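Local coordinates for immunity 23 family protein (Burkholderia dolosa AU0158, PDB 5FFP), which probably protects its own cell by binding and neutralising the toxin of a contact-dependent growth inhibition system, at residues L29-G34 and V100-L105; H56-T61 and E143-V148; A65-I70 and F113-D118. All coordinates share one frame; numbering follows the deposited sequence.

The six segments follow the chain in the order 29-34, 56-61, 65-70, 100-105, 113-118 and 143-148, so contact 1 crosses both others, whereas both segments of contact 3 fall between those of contact 2. Contact 1 joins strand 26-33 of the four-stranded sheet to the start of helix 103-108; contact 3 lays helix 65-69 over strand 110-117 of the three-stranded sheet; contact 2 attaches the C-terminal helix 143-154 to a loop. Their centres lie about 14 Å (1 and 2), 15 Å (2 and 3) and 19 Å (1 and 3) apart. Val100 touches Cys57, Phe144 and Leu114, so contacts 1 and 2 share a buried interior that reaches strand 110-117, while contact 3 lies on that strand nearer the surface.

Contact 1. Residues L29-G34 and V100-L105; sequences LGYFMG and VSAESL
The hydroxyl of Tyr31 is the polar atom this contact holds best, and one hydrogen bond across the two segments grips it: OH donates to Val100 O at 2.7 Å. The oxygen receives it in the carbonyl plane, with a C=O...OH angle of 154°, and also lies in the plane of the phenol ring, at its edge. Tyrosine suits this place because its ring spans the apolar interior while its tip reaches the backbone where the chain turns toward helix 103-108. The nitrogen of Ala102, the N-cap residue of that helix, is 3.3 Å from the same OH. Over the ring sits Leu105, whose CD1 stands 3.7 Å from the ring centroid and only 8° off the normal, a well-centred CH-pi contact. Leu105 CG is anti to the carbonyl carbon (chi1 -63°), which sends the branch toward the strand. Leu29 crosses Leu105 at about a right angle, and its CD2 rests against Leu105 CD1 and Ala102 CB, 3.9 Å from each; a methyl is enough to meet Leu29 here. Ser104 turns its OG to Asp48 of helix 45-52, and Phe9 meets the Tyr31 ring edge-to-face. In this buried interface, a single hydrogen bond at the tip and one methyl over the face would together limit the reach and tilt of the phenol.

Contact 2. Residues H56-T61 and E143-V148; sequences HCMRNT and EFQSVV
One hydrogen bond crosses between the loop 56-61 and the C-terminal helix. Gln145 NE2 donates it to Cys57 O at 2.8 Å with an N-H...O angle of 159°, fairly straight, and the oxygen lies close to the plane of the amide. Seen from the carbonyl, however, the donor stands above the plane, 32° out of it. Gln145 bends at chi2 (91°), which turns its amide toward the loop; glutamine suits the spot because its methylenes lie along Met58 SE while its amide end supplies an N-H to the loop carbonyl. The same NE2 also makes a weak hydrogen bond to Glu116 OE2 on strand 110-117.

The sulfur of Cys57 makes the second kind of contact. It takes the crowded position between its own backbone N and carbonyl carbon, and so comes 3.7 Å from Phe144 CE1, an oblique Cys sulfur-aromatic contact; a short, polarisable thiol can sit beside a ring in such a buried spot. Phe144 in turn stacks on Phe9, so the helix binds the loop on one flank and the four-stranded sheet on another.

Apolar packing completes the set. Met58, present as selenomethionine and bent at chi2 and chi3, slides past Gln145 in the opposite direction, its SE 3.8 Å from Gln145 CG. Its terminal CE then reaches Val148 CG1 at 3.9 Å, one helical turn beyond Phe144; a long flexible side chain can follow the helix surface in this way, and the branched valine offers it a methyl.

Contact 3. Residues A65-I70 and F113-D118; sequences AELFHI and FLVEYD
Helix 65-69 lies crosswise over strand 110-117, the short axes passing 7.5 Å apart at 105°. Val115 is the bump on the strand beneath the crossing. Its two methyls enter the groove between Leu67 and Phe68: CG2 meets Leu67 CB at 3.9 Å, while CG1 lies against Phe68, nearest its backbone N. A beta-branched residue suits this place, being broad enough to touch two successive helix residues while short enough to let the helix come near. Phe68, with CG anti to its backbone N, swings along the strand and lies across the base of Tyr117, whose CB sits over one face of the phenyl ring, 3.6 Å from the centroid, in a CH-pi contact. The two rings themselves meet obliquely.

Tyr117 in turn, also with CG anti to its backbone N, offers a flat face to the helix. Into the centre of that face His69 points its CE1, 3.7 Å above the plane; the imidazole edge meets the phenol face with the planes at 78°. A bent hydrogen bond helps orient the imidazole: ND1 donates to Ala65 O at 3.1 Å, an oxygen that also accepts from His69 N. ND1, as donor, is thus tied to its own helix, and CE1 faces the tyrosine. Phe68 CD1 lies over a face of the His69 ring, while the methyl of Ala65, at the exposed margin, touches the Tyr117 ring at its edge. Lys122 of strand 120-127 adds a cation-pi contact to Phe68. Phe68, His69 and Tyr117 make an aromatic cluster that pins a short helix crosswise onto the outermost strand of an antiparallel sheet.

Contact 1. Residues L29-G34 and V100-L105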
loop_
_atom_site.group_PDB
_atom_site.type_symbol
_atom_site.label_atom_id
_atom_site.label_comp_id
_atom_site.label_asym_id
_atom_site.label_seq_id
_atom_site.Cartn_x
_atom_site.Cartn_y
_atom_site.Cartn_z
ATOM N N LEU A 29 -22.706 -13.884 -0.538
ATOM C CA LEU A 29 -22.643 -12.694 -1.346
ATOM C C LEU A 29 -21.889 -12.990 -2.627
ATOM O O LEU A 29 -20.854 -13.661 -2.626
ATOM C CB LEU A 29 -21.951 -11.573 -0.609
ATOM C CG LEU A 29 -21.957 -10.255 -1.351
ATOM C CD1 LEU A 29 -22.135 -9.106 -0.382
ATOM C CD2 LEU A 29 -20.693 -10.071 -2.134
ATOM N N GLY A 30 -22.472 -12.548 -3.734
ATOM C CA GLY A 30 -21.866 -12.770 -5.029
ATOM C C GLY A 30 -22.115 -11.569 -5.890
ATOM O O GLY A 30 -23.068 -10.852 -5.669
ATOM N N TYR A 31 -21.226 -11.361 -6.831
ATOM C CA TYR A 31 -21.355 -10.395 -7.912
ATOM C C TYR A 31 -21.595 -11.221 -9.199
ATOM O O TYR A 31 -20.827 -12.168 -9.499
ATOM C CB TYR A 31 -20.043 -9.640 -8.102
ATOM C CG TYR A 31 -19.720 -8.513 -7.164
ATOM C CD1 TYR A 31 -20.457 -8.261 -6.012
ATOM C CD2 TYR A 31 -18.631 -7.738 -7.401
ATOM C CE1 TYR A 31 -20.133 -7.231 -5.153
ATOM C CE2 TYR A 31 -18.293 -6.717 -6.544
ATOM C CZ TYR A 31 -19.050 -6.479 -5.413
ATOM O OH TYR A 31 -18.685 -5.432 -4.589
ATOM N N PHE A 32 -22.657 -10.890 -9.928
ATOM C CA PHE A 32 -22.815 -11.325 -11.331
ATOM C C PHE A 32 -22.206 -10.238 -12.223
ATOM O O PHE A 32 -22.516 -9.058 -12.086
ATOM C CB PHE A 32 -24.276 -11.417 -11.748
ATOM C CG PHE A 32 -24.970 -12.644 -11.308
ATOM C CD1 PHE A 32 -24.883 -13.792 -12.046
ATOM C CD2 PHE A 32 -25.783 -12.618 -10.197
ATOM C CE1 PHE A 32 -25.543 -14.936 -11.635
ATOM C CE2 PHE A 32 -26.445 -13.745 -9.764
ATOM C CZ PHE A 32 -26.335 -14.913 -10.489
HETATM N N MSE A 33 -21.362 -10.658 -13.146
HETATM C CA MSE A 33 -20.681 -9.737 -14.030
HETATM C C MSE A 33 -20.728 -10.367 -15.400
HETATM O O MSE A 33 -20.182 -11.472 -15.617
HETATM C CB MSE A 33 -19.259 -9.535 -13.509
HETATM C CG MSE A 33 -19.219 -9.207 -12.016
HETATM SE SE MSE A 33 -17.332 -8.973 -11.496
HETATM C CE MSE A 33 -16.863 -10.884 -11.308
ATOM N N GLY A 34 -21.428 -9.695 -16.319
ATOM C CA GLY A 34 -21.679 -10.208 -17.693
ATOM C C GLY A 34 -22.149 -11.633 -17.738
ATOM O O GLY A 34 -21.696 -12.419 -18.569
ATOM N N VAL A 100 -13.239 -2.712 -6.261
ATOM C CA VAL A 100 -14.617 -2.684 -5.774
ATOM C C VAL A 100 -15.140 -4.002 -5.226
ATOM O O VAL A 100 -16.350 -4.103 -4.908
ATOM C CB VAL A 100 -15.575 -2.152 -6.855
ATOM C CG1 VAL A 100 -15.104 -0.787 -7.348
ATOM C CG2 VAL A 100 -15.697 -3.122 -8.014
ATOM N N SER A 101 -14.276 -5.010 -5.106
ATOM C CA SER A 101 -14.692 -6.248 -4.444
ATOM C C SER A 101 -15.171 -5.975 -3.022
ATOM O O SER A 101 -14.514 -5.264 -2.281
ATOM C CB SER A 101 -13.547 -7.262 -4.320
ATOM O OG SER A 101 -12.789 -7.379 -5.495
ATOM N N ALA A 102 -16.307 -6.549 -2.659
ATOM C CA ALA A 102 -16.651 -6.752 -1.277
ATOM C C ALA A 102 -15.488 -7.469 -0.614
ATOM O O ALA A 102 -14.705 -8.123 -1.306
ATOM C CB ALA A 102 -17.909 -7.580 -1.185
ATOM N N GLU A 103 -15.373 -7.333 0.714
ATOM C CA GLU A 103 -14.277 -7.936 1.499
ATOM C C GLU A 103 -14.318 -9.457 1.468
ATOM O O GLU A 103 -13.279 -10.102 1.410
ATOM C CB GLU A 103 -14.300 -7.506 2.993
ATOM C CG GLU A 103 -13.771 -6.107 3.296
ATOM C CD GLU A 103 -13.712 -5.760 4.804
ATOM O OE1 GLU A 103 -13.872 -4.560 5.160
ATOM O OE2 GLU A 103 -13.503 -6.679 5.641
ATOM N N SER A 104 -15.509 -10.038 1.527
ATOM C CA SER A 104 -15.597 -11.492 1.477
ATOM C C SER A 104 -14.990 -11.967 0.161
ATOM O O SER A 104 -14.294 -12.973 0.143
ATOM C CB SER A 104 -17.038 -11.985 1.683
ATOM O OG SER A 104 -17.963 -11.259 0.893
ATOM N N LEU A 105 -15.230 -11.222 -0.926
ATOM C CA LEU A 105 -14.728 -11.620 -2.245
ATOM C C LEU A 105 -13.215 -11.433 -2.368
ATOM O O LEU A 105 -12.521 -12.361 -2.741
ATOM C CB LEU A 105 -15.455 -10.890 -3.374
ATOM C CG LEU A 105 -16.954 -11.176 -3.495
ATOM C CD1 LEU A 105 -17.575 -10.185 -4.480
ATOM C CD2 LEU A 105 -17.211 -12.609 -3.939
#

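Contact 2. Residues H56-T61 and E143-V148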
loop_
_atom_site.group_PDB
_atom_site.type_symbol
_atom_site.label_atom_id
_atom_site.label_comp_id
_atom_site.label_asym_id
_atom_site.label_seq_id
_atom_site.Cartn_x
_atom_site.Cartn_y
_atom_site.Cartn_z
ATOM N N HIS A 56 -13.994 3.969 -2.856
ATOM C CA HIS A 56 -13.575 5.228 -3.475
ATOM C C HIS A 56 -14.542 5.655 -4.588
ATOM O O HIS A 56 -14.864 6.841 -4.716
ATOM C CB HIS A 56 -12.138 5.099 -4.024
ATOM C CG HIS A 56 -11.452 6.410 -4.234
ATOM N ND1 HIS A 56 -11.241 6.948 -5.486
ATOM C CD2 HIS A 56 -10.912 7.286 -3.347
ATOM C CE1 HIS A 56 -10.609 8.104 -5.361
ATOM N NE2 HIS A 56 -10.392 8.328 -4.075
ATOM N N CYS A 57 -15.021 4.688 -5.369
ATOM C CA CYS A 57 -15.906 4.994 -6.484
ATOM C C CYS A 57 -17.295 5.503 -6.107
ATOM O O CYS A 57 -18.049 5.918 -6.985
ATOM C CB CYS A 57 -16.035 3.780 -7.406
ATOM S SG CYS A 57 -16.979 2.405 -6.734
HETATM N N MSE A 58 -17.654 5.495 -4.831
HETATM C CA MSE A 58 -18.989 5.926 -4.450
HETATM C C MSE A 58 -19.100 7.406 -4.405
HETATM O O MSE A 58 -20.212 7.940 -4.456
HETATM C CB MSE A 58 -19.407 5.385 -3.088
HETATM C CG MSE A 58 -19.383 3.867 -3.056
HETATM SE SE MSE A 58 -20.616 3.039 -4.348
HETATM C CE MSE A 58 -22.371 3.678 -3.673
ATOM N N ARG A 59 -17.961 8.089 -4.266
ATOM C CA ARG A 59 -17.919 9.572 -4.226
ATOM C C ARG A 59 -16.879 10.227 -5.162
ATOM O O ARG A 59 -16.815 11.448 -5.251
ATOM C CB ARG A 59 -17.681 10.021 -2.785
ATOM C CG ARG A 59 -18.646 9.445 -1.751
ATOM C CD ARG A 59 -18.362 9.956 -0.342
ATOM N NE ARG A 59 -19.501 9.760 0.561
ATOM C CZ ARG A 59 -20.320 10.713 1.034
ATOM N NH1 ARG A 59 -21.314 10.377 1.858
ATOM N NH2 ARG A 59 -20.164 11.998 0.692
ATOM N N ASN A 60 -16.074 9.423 -5.856
ATOM C CA ASN A 60 -15.072 9.941 -6.784
ATOM C C ASN A 60 -15.121 9.192 -8.086
ATOM O O ASN A 60 -15.506 8.017 -8.123
ATOM C CB ASN A 60 -13.659 9.773 -6.221
ATOM C CG ASN A 60 -13.489 10.444 -4.880
ATOM O OD1 ASN A 60 -13.318 11.662 -4.799
ATOM N ND2 ASN A 60 -13.531 9.656 -3.814
ATOM N N THR A 61 -14.672 9.870 -9.142
ATOM C CA THR A 61 -14.545 9.263 -10.463
ATOM C C THR A 61 -13.344 8.338 -10.478
ATOM O O THR A 61 -12.371 8.539 -9.767
ATOM C CB THR A 61 -14.417 10.328 -11.598
ATOM O OG1 THR A 61 -13.204 11.094 -11.465
ATOM C CG2 THR A 61 -15.636 11.272 -11.588
ATOM N N GLU A 143 -23.605 2.688 -13.209
ATOM C CA GLU A 143 -24.444 1.486 -13.062
ATOM C C GLU A 143 -24.031 0.734 -11.794
ATOM O O GLU A 143 -24.863 0.461 -10.935
ATOM C CB GLU A 143 -24.349 0.590 -14.312
ATOM C CG GLU A 143 -25.353 -0.564 -14.379
ATOM C CD GLU A 143 -25.223 -1.427 -15.640
ATOM O OE1 GLU A 143 -24.775 -0.920 -16.696
ATOM O OE2 GLU A 143 -25.596 -2.620 -15.607
ATOM N N PHE A 144 -22.732 0.473 -11.651
ATOM C CA PHE A 144 -22.199 -0.152 -10.444
ATOM C C PHE A 144 -22.624 0.571 -9.160
ATOM O O PHE A 144 -23.200 -0.007 -8.258
ATOM C CB PHE A 144 -20.668 -0.254 -10.504
ATOM C CG PHE A 144 -20.066 -0.820 -9.250
ATOM C CD1 PHE A 144 -19.766 0.009 -8.191
ATOM C CD2 PHE A 144 -19.841 -2.177 -9.120
ATOM C CE1 PHE A 144 -19.235 -0.495 -7.030
ATOM C CE2 PHE A 144 -19.300 -2.687 -7.963
ATOM C CZ PHE A 144 -19.000 -1.849 -6.917
ATOM N N GLN A 145 -22.324 1.840 -9.060
ATOM C CA GLN A 145 -22.711 2.573 -7.867
ATOM C C GLN A 145 -24.211 2.428 -7.567
ATOM O O GLN A 145 -24.596 2.180 -6.433
ATOM C CB GLN A 145 -22.346 4.054 -8.007
ATOM C CG GLN A 145 -20.848 4.305 -7.959
ATOM C CD GLN A 145 -20.180 4.276 -9.337
ATOM O OE1 GLN A 145 -20.638 3.590 -10.266
ATOM N NE2 GLN A 145 -19.077 4.999 -9.466
ATOM N N SER A 146 -25.049 2.609 -8.594
ATOM C CA SER A 146 -26.504 2.616 -8.411
ATOM C C SER A 146 -27.033 1.263 -7.887
ATOM O O SER A 146 -27.943 1.223 -7.066
ATOM C CB SER A 146 -27.202 3.012 -9.711
ATOM O OG SER A 146 -27.440 1.876 -10.533
ATOM N N VAL A 147 -26.434 0.168 -8.343
ATOM C CA VAL A 147 -26.732 -1.173 -7.827
ATOM C C VAL A 147 -26.276 -1.309 -6.370
ATOM O O VAL A 147 -27.016 -1.766 -5.519
ATOM C CB VAL A 147 -26.048 -2.251 -8.705
ATOM C CG1 VAL A 147 -25.964 -3.608 -8.004
ATOM C CG2 VAL A 147 -26.785 -2.388 -10.025
ATOM N N VAL A 148 -25.069 -0.863 -6.076
ATOM C CA VAL A 148 -24.598 -0.845 -4.688
ATOM C C VAL A 148 -25.520 -0.044 -3.796
ATOM O O VAL A 148 -25.925 -0.490 -2.720
ATOM C CB VAL A 148 -23.165 -0.296 -4.572
ATOM C CG1 VAL A 148 -22.763 -0.150 -3.119
ATOM C CG2 VAL A 148 -22.193 -1.222 -5.286
#

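Contact 3. Residues A65-I70 and F113-D118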
loop_
_atom_site.group_PDB
_atom_site.type_symbol
_atom_site.label_atom_id
_atom_site.label_comp_id
_atom_site.label_asym_id
_atom_site.label_seq_id
_atom_site.Cartn_x
_atom_site.Cartn_y
_atom_site.Cartn_z
ATOM N N ALA A 65 -8.301 5.988 -19.010
ATOM C CA ALA A 65 -8.468 5.757 -20.435
ATOM C C ALA A 65 -7.633 4.586 -20.909
ATOM O O ALA A 65 -8.068 3.795 -21.744
ATOM C CB ALA A 65 -8.102 7.014 -21.206
ATOM N N GLU A 66 -6.436 4.461 -20.362
ATOM C CA GLU A 66 -5.540 3.403 -20.782
ATOM C C GLU A 66 -6.162 2.058 -20.432
ATOM O O GLU A 66 -6.367 1.208 -21.305
ATOM C CB GLU A 66 -4.176 3.566 -20.104
ATOM C CG GLU A 66 -3.056 2.753 -20.743
ATOM C CD GLU A 66 -2.175 2.032 -19.728
ATOM O OE1 GLU A 66 -2.351 2.213 -18.493
ATOM O OE2 GLU A 66 -1.306 1.251 -20.171
ATOM N N LEU A 67 -6.511 1.908 -19.154
ATOM C CA LEU A 67 -6.994 0.638 -18.608
ATOM C C LEU A 67 -8.304 0.222 -19.249
ATOM O O LEU A 67 -8.585 -0.978 -19.384
ATOM C CB LEU A 67 -7.190 0.747 -17.092
ATOM C CG LEU A 67 -5.918 0.969 -16.265
ATOM C CD1 LEU A 67 -6.261 1.360 -14.832
ATOM C CD2 LEU A 67 -5.042 -0.279 -16.306
ATOM N N PHE A 68 -9.118 1.215 -19.604
ATOM C CA PHE A 68 -10.356 0.953 -20.333
ATOM C C PHE A 68 -10.072 0.282 -21.668
ATOM O O PHE A 68 -10.714 -0.708 -22.010
ATOM C CB PHE A 68 -11.159 2.238 -20.559
ATOM C CG PHE A 68 -12.590 1.982 -20.883
ATOM C CD1 PHE A 68 -12.964 1.616 -22.167
ATOM C CD2 PHE A 68 -13.563 2.058 -19.900
ATOM C CE1 PHE A 68 -14.282 1.347 -22.474
ATOM C CE2 PHE A 68 -14.886 1.787 -20.194
ATOM C CZ PHE A 68 -15.245 1.432 -21.488
ATOM N N HIS A 69 -9.095 0.809 -22.402
ATOM C CA HIS A 69 -8.883 0.418 -23.797
ATOM C C HIS A 69 -7.893 -0.720 -24.030
ATOM O O HIS A 69 -7.842 -1.263 -25.133
ATOM C CB HIS A 69 -8.492 1.641 -24.639
ATOM C CG HIS A 69 -9.641 2.567 -24.888
ATOM N ND1 HIS A 69 -9.742 3.810 -24.303
ATOM C CD2 HIS A 69 -10.772 2.401 -25.616
ATOM C CE1 HIS A 69 -10.871 4.383 -24.680
ATOM N NE2 HIS A 69 -11.515 3.548 -25.475
ATOM N N ILE A 70 -7.124 -1.101 -23.017
ATOM C CA ILE A 70 -6.158 -2.184 -23.195
ATOM C C ILE A 70 -6.849 -3.518 -22.919
ATOM O O ILE A 70 -8.049 -3.562 -22.715
ATOM C CB ILE A 70 -4.881 -1.977 -22.345
ATOM C CG1 ILE A 70 -5.189 -2.059 -20.848
ATOM C CG2 ILE A 70 -4.225 -0.641 -22.687
ATOM C CD1 ILE A 70 -3.966 -1.874 -19.980
ATOM N N PHE A 113 -12.292 -4.711 -10.308
ATOM C CA PHE A 113 -11.946 -3.314 -10.417
ATOM C C PHE A 113 -12.953 -2.582 -11.284
ATOM O O PHE A 113 -13.504 -3.161 -12.212
ATOM C CB PHE A 113 -10.542 -3.160 -11.007
ATOM C CG PHE A 113 -9.444 -3.833 -10.202
ATOM C CD1 PHE A 113 -8.853 -3.190 -9.114
ATOM C CD2 PHE A 113 -8.967 -5.080 -10.573
ATOM C CE1 PHE A 113 -7.838 -3.793 -8.387
ATOM C CE2 PHE A 113 -7.948 -5.693 -9.863
ATOM C CZ PHE A 113 -7.376 -5.047 -8.767
ATOM N N LEU A 114 -13.187 -1.310 -10.971
ATOM C CA LEU A 114 -14.011 -0.443 -11.781
ATOM C C LEU A 114 -13.124 0.571 -12.528
ATOM O O LEU A 114 -12.331 1.289 -11.902
ATOM C CB LEU A 114 -14.986 0.304 -10.892
ATOM C CG LEU A 114 -16.160 1.011 -11.580
ATOM C CD1 LEU A 114 -17.033 0.027 -12.332
ATOM C CD2 LEU A 114 -16.996 1.769 -10.560
ATOM N N VAL A 115 -13.266 0.634 -13.854
ATOM C CA VAL A 115 -12.632 1.680 -14.670
ATOM C C VAL A 115 -13.713 2.378 -15.499
ATOM O O VAL A 115 -14.489 1.724 -16.203
ATOM C CB VAL A 115 -11.596 1.077 -15.647
ATOM C CG1 VAL A 115 -11.049 2.142 -16.590
ATOM C CG2 VAL A 115 -10.458 0.393 -14.903
ATOM N N GLU A 116 -13.755 3.706 -15.434
ATOM C CA GLU A 116 -14.749 4.471 -16.165
ATOM C C GLU A 116 -14.092 5.135 -17.382
ATOM O O GLU A 116 -12.891 5.392 -17.373
ATOM C CB GLU A 116 -15.381 5.537 -15.263
ATOM C CG GLU A 116 -16.166 4.983 -14.082
ATOM C CD GLU A 116 -16.708 6.104 -13.187
ATOM O OE1 GLU A 116 -16.298 7.267 -13.386
ATOM O OE2 GLU A 116 -17.555 5.853 -12.309
ATOM N N TYR A 117 -14.883 5.364 -18.437
ATOM C CA TYR A 117 -14.452 6.152 -19.566
ATOM C C TYR A 117 -15.629 6.934 -20.112
ATOM O O TYR A 117 -16.612 6.350 -20.565
ATOM C CB TYR A 117 -13.844 5.297 -20.686
ATOM C CG TYR A 117 -13.390 6.132 -21.878
ATOM C CD1 TYR A 117 -12.173 6.797 -21.853
ATOM C CD2 TYR A 117 -14.189 6.268 -23.014
ATOM C CE1 TYR A 117 -11.753 7.572 -22.925
ATOM C CE2 TYR A 117 -13.783 7.043 -24.097
ATOM C CZ TYR A 117 -12.561 7.689 -24.046
ATOM O OH TYR A 117 -12.122 8.446 -25.094
ATOM N N ASP A 118 -15.517 8.252 -20.070
ATOM C CA ASP A 118 -16.546 9.105 -20.593
ATOM C C ASP A 118 -17.893 8.700 -19.961
ATOM O O ASP A 118 -18.117 9.007 -18.787
ATOM C CB ASP A 118 -16.515 9.050 -22.136
ATOM C CG ASP A 118 -17.224 10.221 -22.774
ATOM O OD1 ASP A 118 -17.958 10.013 -23.764
ATOM O OD2 ASP A 118 -17.037 11.357 -22.283
#